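Side-chain contacts in tetratricopeptide TPR_2 repeat protein (Thermobaculum terrenum, PDB 5DJS), which is of unknown function but joins tetratricopeptide repeats to a family 41 glycosyltransferase-like region of GT-B type, here with uridine-5'-diphosphate bound: residues L61-L66 and G84-A89; E228-V233 and F256-A261; A351-A356 and E466-I471. The protein carries 1 engineered substitution. All blocks are in the same frame, centred on the assembly; numbering follows the deposited sequence.

Contact 1 (L61-L66 and G84-A89); sequences LAATLL and GNVLVA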
loop_
_atom_site.group_PDB
_atom_site.type_symbol
_atom_site.label_atom_id
_atom_site.label_comp_id
_atom_site.label_asym_id
_atom_site.label_seq_id
_atom_site.Cartn_x
_atom_site.Cartn_y
_atom_site.Cartn_z
ATOM N N LEU A 61 -11.327 4.579 -18.979
ATOM C CA LEU A 61 -10.528 4.960 -20.147
ATOM C C LEU A 61 -9.275 4.114 -20.247
ATOM O O LEU A 61 -8.957 3.588 -21.319
ATOM C CB LEU A 61 -10.113 6.429 -20.070
ATOM C CG LEU A 61 -9.328 7.033 -21.250
ATOM C CD1 LEU A 61 -10.007 6.819 -22.603
ATOM C CD2 LEU A 61 -9.097 8.522 -21.024
ATOM N N ALA A 62 -8.567 4.002 -19.122
ATOM C CA ALA A 62 -7.326 3.234 -19.042
ATOM C C ALA A 62 -7.498 1.862 -19.673
ATOM O O ALA A 62 -6.798 1.525 -20.633
ATOM C CB ALA A 62 -6.891 3.090 -17.594
ATOM N N ALA A 63 -8.469 1.111 -19.149
ATOM C CA ALA A 63 -8.724 -0.268 -19.567
ATOM C C ALA A 63 -8.985 -0.398 -21.061
ATOM O O ALA A 63 -8.430 -1.300 -21.696
ATOM C CB ALA A 63 -9.885 -0.858 -18.790
ATOM N N THR A 64 -9.797 0.495 -21.635
ATOM C CA THR A 64 -10.107 0.381 -23.069
ATOM C C THR A 64 -8.937 0.830 -23.956
ATOM O O THR A 64 -8.703 0.214 -24.986
ATOM C CB THR A 64 -11.455 1.033 -23.480
ATOM O OG1 THR A 64 -11.470 2.413 -23.152
ATOM C CG2 THR A 64 -12.625 0.324 -22.788
ATOM N N LEU A 65 -8.178 1.846 -23.556
ATOM C CA LEU A 65 -6.903 2.151 -24.239
ATOM C C LEU A 65 -5.902 0.969 -24.231
ATOM O O LEU A 65 -5.291 0.643 -25.261
ATOM C CB LEU A 65 -6.242 3.381 -23.626
ATOM C CG LEU A 65 -6.936 4.712 -23.914
ATOM C CD1 LEU A 65 -6.302 5.786 -23.061
ATOM C CD2 LEU A 65 -6.857 5.107 -25.380
ATOM N N LEU A 66 -5.764 0.324 -23.074
ATOM C CA LEU A 66 -4.848 -0.811 -22.918
ATOM C C LEU A 66 -5.323 -2.058 -23.643
ATOM O O LEU A 66 -4.494 -2.768 -24.204
ATOM C CB LEU A 66 -4.598 -1.126 -21.436
ATOM C CG LEU A 66 -3.833 -0.019 -20.707
ATOM C CD1 LEU A 66 -4.042 -0.101 -19.206
ATOM C CD2 LEU A 66 -2.353 -0.061 -21.071
ATOM N N GLY A 84 -3.535 -5.763 -16.680
ATOM C CA GLY A 84 -3.761 -6.518 -15.444
ATOM C C GLY A 84 -3.796 -5.653 -14.187
ATOM O O GLY A 84 -4.678 -5.830 -13.332
ATOM N N ASN A 85 -2.859 -4.701 -14.083
ATOM C CA ASN A 85 -2.822 -3.784 -12.934
ATOM C C ASN A 85 -4.039 -2.871 -12.872
ATOM O O ASN A 85 -4.605 -2.668 -11.795
ATOM C CB ASN A 85 -1.537 -2.934 -12.899
ATOM C CG ASN A 85 -0.289 -3.716 -12.449
ATOM O OD1 ASN A 85 0.820 -3.360 -12.846
ATOM N ND2 ASN A 85 -0.448 -4.749 -11.618
ATOM N N VAL A 86 -4.437 -2.336 -14.020
ATOM C CA VAL A 86 -5.653 -1.535 -14.096
ATOM C C VAL A 86 -6.876 -2.351 -13.673
ATOM O O VAL A 86 -7.681 -1.884 -12.865
ATOM C CB VAL A 86 -5.842 -0.917 -15.490
ATOM C CG1 VAL A 86 -7.252 -0.351 -15.657
ATOM C CG2 VAL A 86 -4.816 0.193 -15.692
ATOM N N LEU A 87 -6.990 -3.573 -14.185
ATOM C CA LEU A 87 -8.119 -4.445 -13.842
ATOM C C LEU A 87 -8.176 -4.804 -12.354
ATOM O O LEU A 87 -9.252 -4.741 -11.752
ATOM C CB LEU A 87 -8.100 -5.715 -14.688
ATOM C CG LEU A 87 -8.364 -5.510 -16.185
ATOM C CD1 LEU A 87 -8.038 -6.785 -16.956
ATOM C CD2 LEU A 87 -9.795 -5.086 -16.454
ATOM N N VAL A 88 -7.028 -5.168 -11.776
ATOM C CA VAL A 88 -6.928 -5.399 -10.330
ATOM C C VAL A 88 -7.357 -4.142 -9.570
ATOM O O VAL A 88 -8.177 -4.226 -8.664
ATOM C CB VAL A 88 -5.497 -5.819 -9.898
ATOM C CG1 VAL A 88 -5.313 -5.737 -8.383
ATOM C CG2 VAL A 88 -5.212 -7.239 -10.349
ATOM N N ALA A 89 -6.818 -2.984 -9.952
ATOM C CA ALA A 89 -7.096 -1.724 -9.232
ATOM C C ALA A 89 -8.555 -1.270 -9.370
ATOM O O ALA A 89 -9.065 -0.553 -8.517
ATOM C CB ALA A 89 -6.161 -0.615 -9.698
#
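V86 turns CG1 anti to its own backbone N (chi1 167°), which places CG2 anti to the carbonyl carbon, and the two methyls reach different parts of the opposing helix, meeting at A62. CG1 reaches the turn at A62 and A63, lying 4.0 Å from A62 CB and 4.1 Å from A63 CB. The other branch leans toward L66: V86 CG2 comes to 3.6 Å from L66 CD1. L66 carries CG anti to the carbonyl carbon (chi1 -67°), and the two side chains cross at a slant. A62 CB touches both methyls, with V86 CG2 also at 4.0 Å.

The segments lie on helices 59-72 and 77-89, one in each of two successive tetratricopeptide repeats. They run close to antiparallel, at 152°, with axes 9.5 Å apart. A62 and A63 are small enough to admit V86 at this spacing, with L66 at the side, and the CA atoms of A63 and V86 are the nearest pair at 6.4 Å. Y59 also touches V86, and L66 rests on H47 of helix 43-56. All four touching residues are buried and their side chains meet carbon to carbon, which implies cohesion through shape and water exclusion rather than polar pairing.

Contact 2 (E228-V233 and F256-A261); sequences ELCELV and FARRPA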
loop_
_atom_site.group_PDB
_atom_site.type_symbol
_atom_site.label_atom_id
_atom_site.label_comp_id
_atom_site.label_asym_id
_atom_site.label_seq_id
_atom_site.Cartn_x
_atom_site.Cartn_y
_atom_site.Cartn_z
ATOM N N GLU A 228 24.924 1.554 -8.765
ATOM C CA GLU A 228 25.208 2.936 -8.328
ATOM C C GLU A 228 24.630 3.253 -6.943
ATOM O O GLU A 228 25.267 3.934 -6.141
ATOM C CB GLU A 228 24.662 3.960 -9.342
ATOM C CG GLU A 228 25.448 4.047 -10.643
ATOM C CD GLU A 228 24.829 4.999 -11.656
ATOM O OE1 GLU A 228 23.591 5.113 -11.718
ATOM O OE2 GLU A 228 25.583 5.630 -12.416
ATOM N N LEU A 229 23.416 2.775 -6.669
ATOM C CA LEU A 229 22.803 2.987 -5.363
ATOM C C LEU A 229 23.546 2.233 -4.273
ATOM O O LEU A 229 23.707 2.753 -3.171
ATOM C CB LEU A 229 21.334 2.570 -5.354
ATOM C CG LEU A 229 20.605 2.729 -4.006
ATOM C CD1 LEU A 229 20.623 4.173 -3.537
ATOM C CD2 LEU A 229 19.183 2.225 -4.132
ATOM N N CYS A 230 23.978 1.012 -4.574
ATOM C CA CYS A 230 24.752 0.219 -3.613
ATOM C C CYS A 230 26.059 0.887 -3.196
ATOM O O CYS A 230 26.371 0.939 -2.007
ATOM C CB CYS A 230 25.027 -1.184 -4.146
ATOM S SG CYS A 230 23.557 -2.220 -4.050
ATOM N N GLU A 231 26.816 1.403 -4.163
ATOM C CA GLU A 231 28.073 2.079 -3.851
ATOM C C GLU A 231 27.805 3.417 -3.123
ATOM O O GLU A 231 28.622 3.849 -2.315
ATOM C CB GLU A 231 28.978 2.211 -5.101
ATOM C CG GLU A 231 28.614 3.325 -6.083
ATOM C CD GLU A 231 29.198 3.143 -7.487
ATOM O OE1 GLU A 231 29.693 2.036 -7.820
ATOM O OE2 GLU A 231 29.139 4.121 -8.273
ATOM N N LEU A 232 26.650 4.037 -3.380
ATOM C CA LEU A 232 26.189 5.208 -2.602
ATOM C C LEU A 232 25.845 4.873 -1.140
ATOM O O LEU A 232 26.208 5.617 -0.236
ATOM C CB LEU A 232 24.984 5.882 -3.284
ATOM C CG LEU A 232 24.267 7.034 -2.549
ATOM C CD1 LEU A 232 25.223 8.170 -2.204
ATOM C CD2 LEU A 232 23.109 7.554 -3.388
ATOM N N VAL A 233 25.126 3.777 -0.922
ATOM C CA VAL A 233 24.759 3.334 0.434
ATOM C C VAL A 233 25.997 2.922 1.226
ATOM O O VAL A 233 26.120 3.260 2.403
ATOM C CB VAL A 233 23.730 2.172 0.400
ATOM C CG1 VAL A 233 23.526 1.553 1.780
ATOM C CG2 VAL A 233 22.390 2.667 -0.135
ATOM N N PHE A 256 18.978 -3.818 -2.325
ATOM C CA PHE A 256 18.964 -4.630 -1.083
ATOM C C PHE A 256 19.524 -6.027 -1.307
ATOM O O PHE A 256 20.145 -6.596 -0.426
ATOM C CB PHE A 256 17.546 -4.778 -0.501
ATOM C CG PHE A 256 17.085 -3.591 0.297
ATOM C CD1 PHE A 256 16.632 -2.436 -0.342
ATOM C CD2 PHE A 256 17.105 -3.624 1.681
ATOM C CE1 PHE A 256 16.210 -1.340 0.379
ATOM C CE2 PHE A 256 16.684 -2.526 2.414
ATOM C CZ PHE A 256 16.233 -1.386 1.759
ATOM N N ALA A 257 19.278 -6.581 -2.485
ATOM C CA ALA A 257 19.709 -7.929 -2.816
ATOM C C ALA A 257 21.215 -8.118 -2.667
ATOM O O ALA A 257 21.655 -9.205 -2.322
ATOM C CB ALA A 257 19.265 -8.290 -4.228
ATOM N N ARG A 258 21.986 -7.053 -2.904
ATOM C CA ARG A 258 23.456 -7.096 -2.821
ATOM C C ARG A 258 24.050 -6.964 -1.406
ATOM O O ARG A 258 25.265 -7.067 -1.253
ATOM C CB ARG A 258 24.052 -6.029 -3.747
ATOM C CG ARG A 258 24.295 -6.536 -5.154
ATOM C CD ARG A 258 24.377 -5.398 -6.158
ATOM N NE ARG A 258 23.113 -5.293 -6.882
ATOM C CZ ARG A 258 22.964 -5.262 -8.208
ATOM N NH1 ARG A 258 24.013 -5.282 -9.036
ATOM N NH2 ARG A 258 21.733 -5.183 -8.717
ATOM N N ARG A 259 23.203 -6.781 -0.388
ATOM C CA ARG A 259 23.625 -6.511 0.999
ATOM C C ARG A 259 24.577 -5.316 1.159
ATOM O O ARG A 259 25.659 -5.471 1.712
ATOM C CB ARG A 259 24.243 -7.761 1.659
ATOM C CG ARG A 259 23.245 -8.857 1.934
ATOM C CD ARG A 259 23.657 -9.717 3.107
ATOM N NE ARG A 259 22.474 -10.256 3.782
ATOM C CZ ARG A 259 22.093 -11.535 3.809
ATOM N NH1 ARG A 259 22.791 -12.497 3.201
ATOM N NH2 ARG A 259 20.990 -11.866 4.476
ATOM N N PRO A 260 24.175 -4.114 0.695
ATOM C CA PRO A 260 25.021 -2.926 0.917
ATOM C C PRO A 260 25.143 -2.515 2.387
ATOM O O PRO A 260 26.071 -1.774 2.744
ATOM C CB PRO A 260 24.320 -1.834 0.098
ATOM C CG PRO A 260 22.917 -2.313 -0.042
ATOM C CD PRO A 260 23.025 -3.798 -0.163
ATOM N N ALA A 261 24.200 -2.974 3.213
ATOM C CA ALA A 261 24.219 -2.748 4.649
ATOM C C ALA A 261 24.125 -4.087 5.382
ATOM O O ALA A 261 23.476 -5.025 4.885
ATOM C CB ALA A 261 23.057 -1.857 5.047
#
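In the first of the two parallel-sheet domains of the GT-B fold, helix 226-236 packs through C230 and V233 against the turn that leaves helix 253-257 and leads to strand 263-266. The tight part centres on P260. Its CB lies 3.9 Å from V233 CG1 and 4.0 Å from the carbonyl oxygen C230 O, while its CG meets C230 SG at 4.1 Å, so the proline ring touches two successive turns of the helix. The CA atoms of C230 and P260 are 5.5 Å apart. R259 is the first residue to leave helical angles, with positive phi (54°), and its CB points away from helix 226-236; its guanidinium makes a salt bridge with D280.

C230 and V233 are buried on this tight side, and V233 also rests on L241 of strand 240-243. R258 forms the more open side: it is partly exposed, and helix 226-236 covers it much less than it covers P260. It contributes aliphatic carbons, and its NE bonds to F254 O, which turns the side chain back to the preceding helix 253-257. The R258 chain bends at chi3 (-101°), and C230 SG lies 3.9 Å from both R258 CB and R258 CD.

Contact 3 (A351-A356 and E466-I471); sequences AKILLA and EEYIDI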
loop_
_atom_site.group_PDB
_atom_site.type_symbol
_atom_site.label_atom_id
_atom_site.label_comp_id
_atom_site.label_asym_id
_atom_site.label_seq_id
_atom_site.Cartn_x
_atom_site.Cartn_y
_atom_site.Cartn_z
ATOM N N ALA A 351 -23.824 -7.319 1.979
ATOM C CA ALA A 351 -25.201 -7.531 1.553
ATOM C C ALA A 351 -26.051 -8.086 2.693
ATOM O O ALA A 351 -27.142 -7.577 2.947
ATOM C CB ALA A 351 -25.254 -8.463 0.351
ATOM N N LYS A 352 -25.544 -9.113 3.380
ATOM C CA LYS A 352 -26.262 -9.737 4.505
ATOM C C LYS A 352 -26.543 -8.776 5.662
ATOM O O LYS A 352 -27.613 -8.830 6.269
ATOM C CB LYS A 352 -25.513 -10.971 5.018
ATOM C CG LYS A 352 -25.608 -12.153 4.067
ATOM C CD LYS A 352 -24.837 -13.356 4.574
ATOM C CE LYS A 352 -24.848 -14.472 3.540
ATOM N NZ LYS A 352 -24.009 -15.618 3.982
ATOM N N ILE A 353 -25.579 -7.906 5.951
ATOM C CA ILE A 353 -25.760 -6.786 6.883
ATOM C C ILE A 353 -26.883 -5.847 6.406
ATOM O O ILE A 353 -27.736 -5.457 7.199
ATOM C CB ILE A 353 -24.439 -5.986 7.063
ATOM C CG1 ILE A 353 -23.412 -6.813 7.856
ATOM C CG2 ILE A 353 -24.675 -4.648 7.756
ATOM C CD1 ILE A 353 -21.978 -6.335 7.733
ATOM N N LEU A 354 -26.877 -5.491 5.120
ATOM C CA LEU A 354 -27.863 -4.550 4.574
ATOM C C LEU A 354 -29.279 -5.139 4.439
ATOM O O LEU A 354 -30.256 -4.376 4.429
ATOM C CB LEU A 354 -27.382 -3.959 3.240
ATOM C CG LEU A 354 -26.178 -3.001 3.294
ATOM C CD1 LEU A 354 -25.631 -2.700 1.901
ATOM C CD2 LEU A 354 -26.517 -1.700 3.998
ATOM N N LEU A 355 -29.400 -6.464 4.324
ATOM C CA LEU A 355 -30.717 -7.111 4.348
ATOM C C LEU A 355 -31.287 -7.052 5.758
ATOM O O LEU A 355 -32.453 -6.699 5.944
ATOM C CB LEU A 355 -30.648 -8.567 3.886
ATOM C CG LEU A 355 -30.343 -8.845 2.417
ATOM C CD1 LEU A 355 -30.378 -10.354 2.169
ATOM C CD2 LEU A 355 -31.303 -8.130 1.482
ATOM N N ALA A 356 -30.449 -7.391 6.738
ATOM C CA ALA A 356 -30.840 -7.425 8.156
ATOM C C ALA A 356 -31.068 -6.055 8.796
ATOM O O ALA A 356 -31.687 -5.980 9.858
ATOM C CB ALA A 356 -29.809 -8.210 8.961
ATOM N N GLU A 466 -19.483 -14.784 10.088
ATOM C CA GLU A 466 -20.815 -14.576 10.655
ATOM C C GLU A 466 -20.732 -13.728 11.937
ATOM O O GLU A 466 -21.680 -13.012 12.264
ATOM C CB GLU A 466 -21.569 -15.911 10.832
ATOM C CG GLU A 466 -21.479 -16.572 12.201
ATOM C CD GLU A 466 -21.970 -18.011 12.208
ATOM O OE1 GLU A 466 -22.099 -18.587 13.310
ATOM O OE2 GLU A 466 -22.225 -18.573 11.119
ATOM N N GLU A 467 -19.598 -13.796 12.642
ATOM C CA GLU A 467 -19.333 -12.911 13.785
ATOM C C GLU A 467 -19.099 -11.466 13.331
ATOM O O GLU A 467 -19.442 -10.524 14.046
ATOM C CB GLU A 467 -18.138 -13.429 14.603
ATOM C CG GLU A 467 -17.870 -12.667 15.901
ATOM C CD GLU A 467 -16.750 -13.263 16.750
ATOM O OE1 GLU A 467 -16.175 -14.315 16.377
ATOM O OE2 GLU A 467 -16.445 -12.668 17.809
ATOM N N TYR A 468 -18.490 -11.304 12.155
ATOM C CA TYR A 468 -18.310 -9.991 11.517
ATOM C C TYR A 468 -19.659 -9.311 11.344
ATOM O O TYR A 468 -19.818 -8.154 11.724
ATOM C CB TYR A 468 -17.619 -10.158 10.157
ATOM C CG TYR A 468 -17.347 -8.901 9.341
ATOM C CD1 TYR A 468 -18.354 -8.284 8.590
ATOM C CD2 TYR A 468 -16.059 -8.375 9.250
ATOM C CE1 TYR A 468 -18.086 -7.164 7.814
ATOM C CE2 TYR A 468 -15.786 -7.250 8.478
ATOM C CZ TYR A 468 -16.797 -6.652 7.763
ATOM O OH TYR A 468 -16.517 -5.542 7.012
ATOM N N ILE A 469 -20.619 -10.053 10.788
ATOM C CA ILE A 469 -21.987 -9.562 10.564
ATOM C C ILE A 469 -22.627 -9.143 11.895
ATOM O O ILE A 469 -23.109 -8.013 12.018
ATOM C CB ILE A 469 -22.873 -10.628 9.860
ATOM C CG1 ILE A 469 -22.379 -10.890 8.428
ATOM C CG2 ILE A 469 -24.329 -10.179 9.794
ATOM C CD1 ILE A 469 -22.878 -12.187 7.819
ATOM N N ASP A 470 -22.606 -10.054 12.878
ATOM C CA ASP A 470 -23.225 -9.841 14.205
ATOM C C ASP A 470 -22.730 -8.582 14.913
ATOM O O ASP A 470 -23.527 -7.856 15.514
ATOM C CB ASP A 470 -22.993 -11.046 15.131
ATOM C CG ASP A 470 -23.760 -12.283 14.701
ATOM O OD1 ASP A 470 -24.552 -12.223 13.739
ATOM O OD2 ASP A 470 -23.562 -13.339 15.327
ATOM N N ILE A 471 -21.423 -8.331 14.842
ATOM C CA ILE A 471 -20.838 -7.126 15.439
ATOM C C ILE A 471 -21.365 -5.866 14.740
ATOM O O ILE A 471 -21.706 -4.892 15.411
ATOM C CB ILE A 471 -19.289 -7.181 15.459
ATOM C CG1 ILE A 471 -18.830 -8.266 16.446
ATOM C CG2 ILE A 471 -18.689 -5.838 15.872
ATOM C CD1 ILE A 471 -17.375 -8.675 16.330
#
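Helices 344-356 and 465-477 pack side by side in the half of the GT-B fold built on the second parallel sheet, which supplies the pocket residues seen around the bound uridine-5'-diphosphate, and I353 and I469 form the centre of their packing. The segments run in broadly the same direction, with 38° between them and 9.8 Å between their axes. I353 CG1 lies 4.0 Å from I469 CG2, and the CA atoms of these two residues are the nearest pair across the helices, 6.0 Å apart.

I469 uses both its branches across this contact, I353 only the CG1-CD1 one. In I469 (chi1 -67°) CG2 stands anti to the backbone N and faces I353, whereas CG1 carries CD1 over to K352. There the methyl lies against the aliphatic part of the lysine, with I469 CD1 4.0 Å from K352 CD and as close to K352 CB. The lysine chain, extended beyond CG, takes its ammonium away from the helix pair. I353 sends its own CD1 the other way, to the edge of the Y468 ring and near the ring plane, at 4.0 Å from Y468 CE1; the two side chains cross nearly at right angles. Y468 OH is hydrogen-bonded to D415 O and to W350 NE1, two bonds that fix the position of the hydroxyl at the far end of the ring.

The contact thus grades from an exposed lysine to a buried tyrosine. Further along helix 465-477, A472 and L473 continue the packing on I353, while Y468 rests on S462 of strand 461-462 and L438 of strand 435-438.

In the fold
The three contacts share no helix and do not touch; they follow one another along the chain. Contact 1 joins consecutive tetratricopeptide repeats and is fully buried, whereas contacts 2 and 3 are partly buried and belong one to each half of the GT-B fold, on opposite sides of the chain's centre with their own centres about 50 Å apart. Contacts 1 and 3 are helix-on-helix, nearly antiparallel in the first and broadly parallel in the last; contact 2 sets a helix against a turn. All three are mainly apolar, without polar pairing between side chains, but contacts 2 and 3 use aliphatic carbons of basic side chains, and contact 2 adds a sulfur and a proline ring.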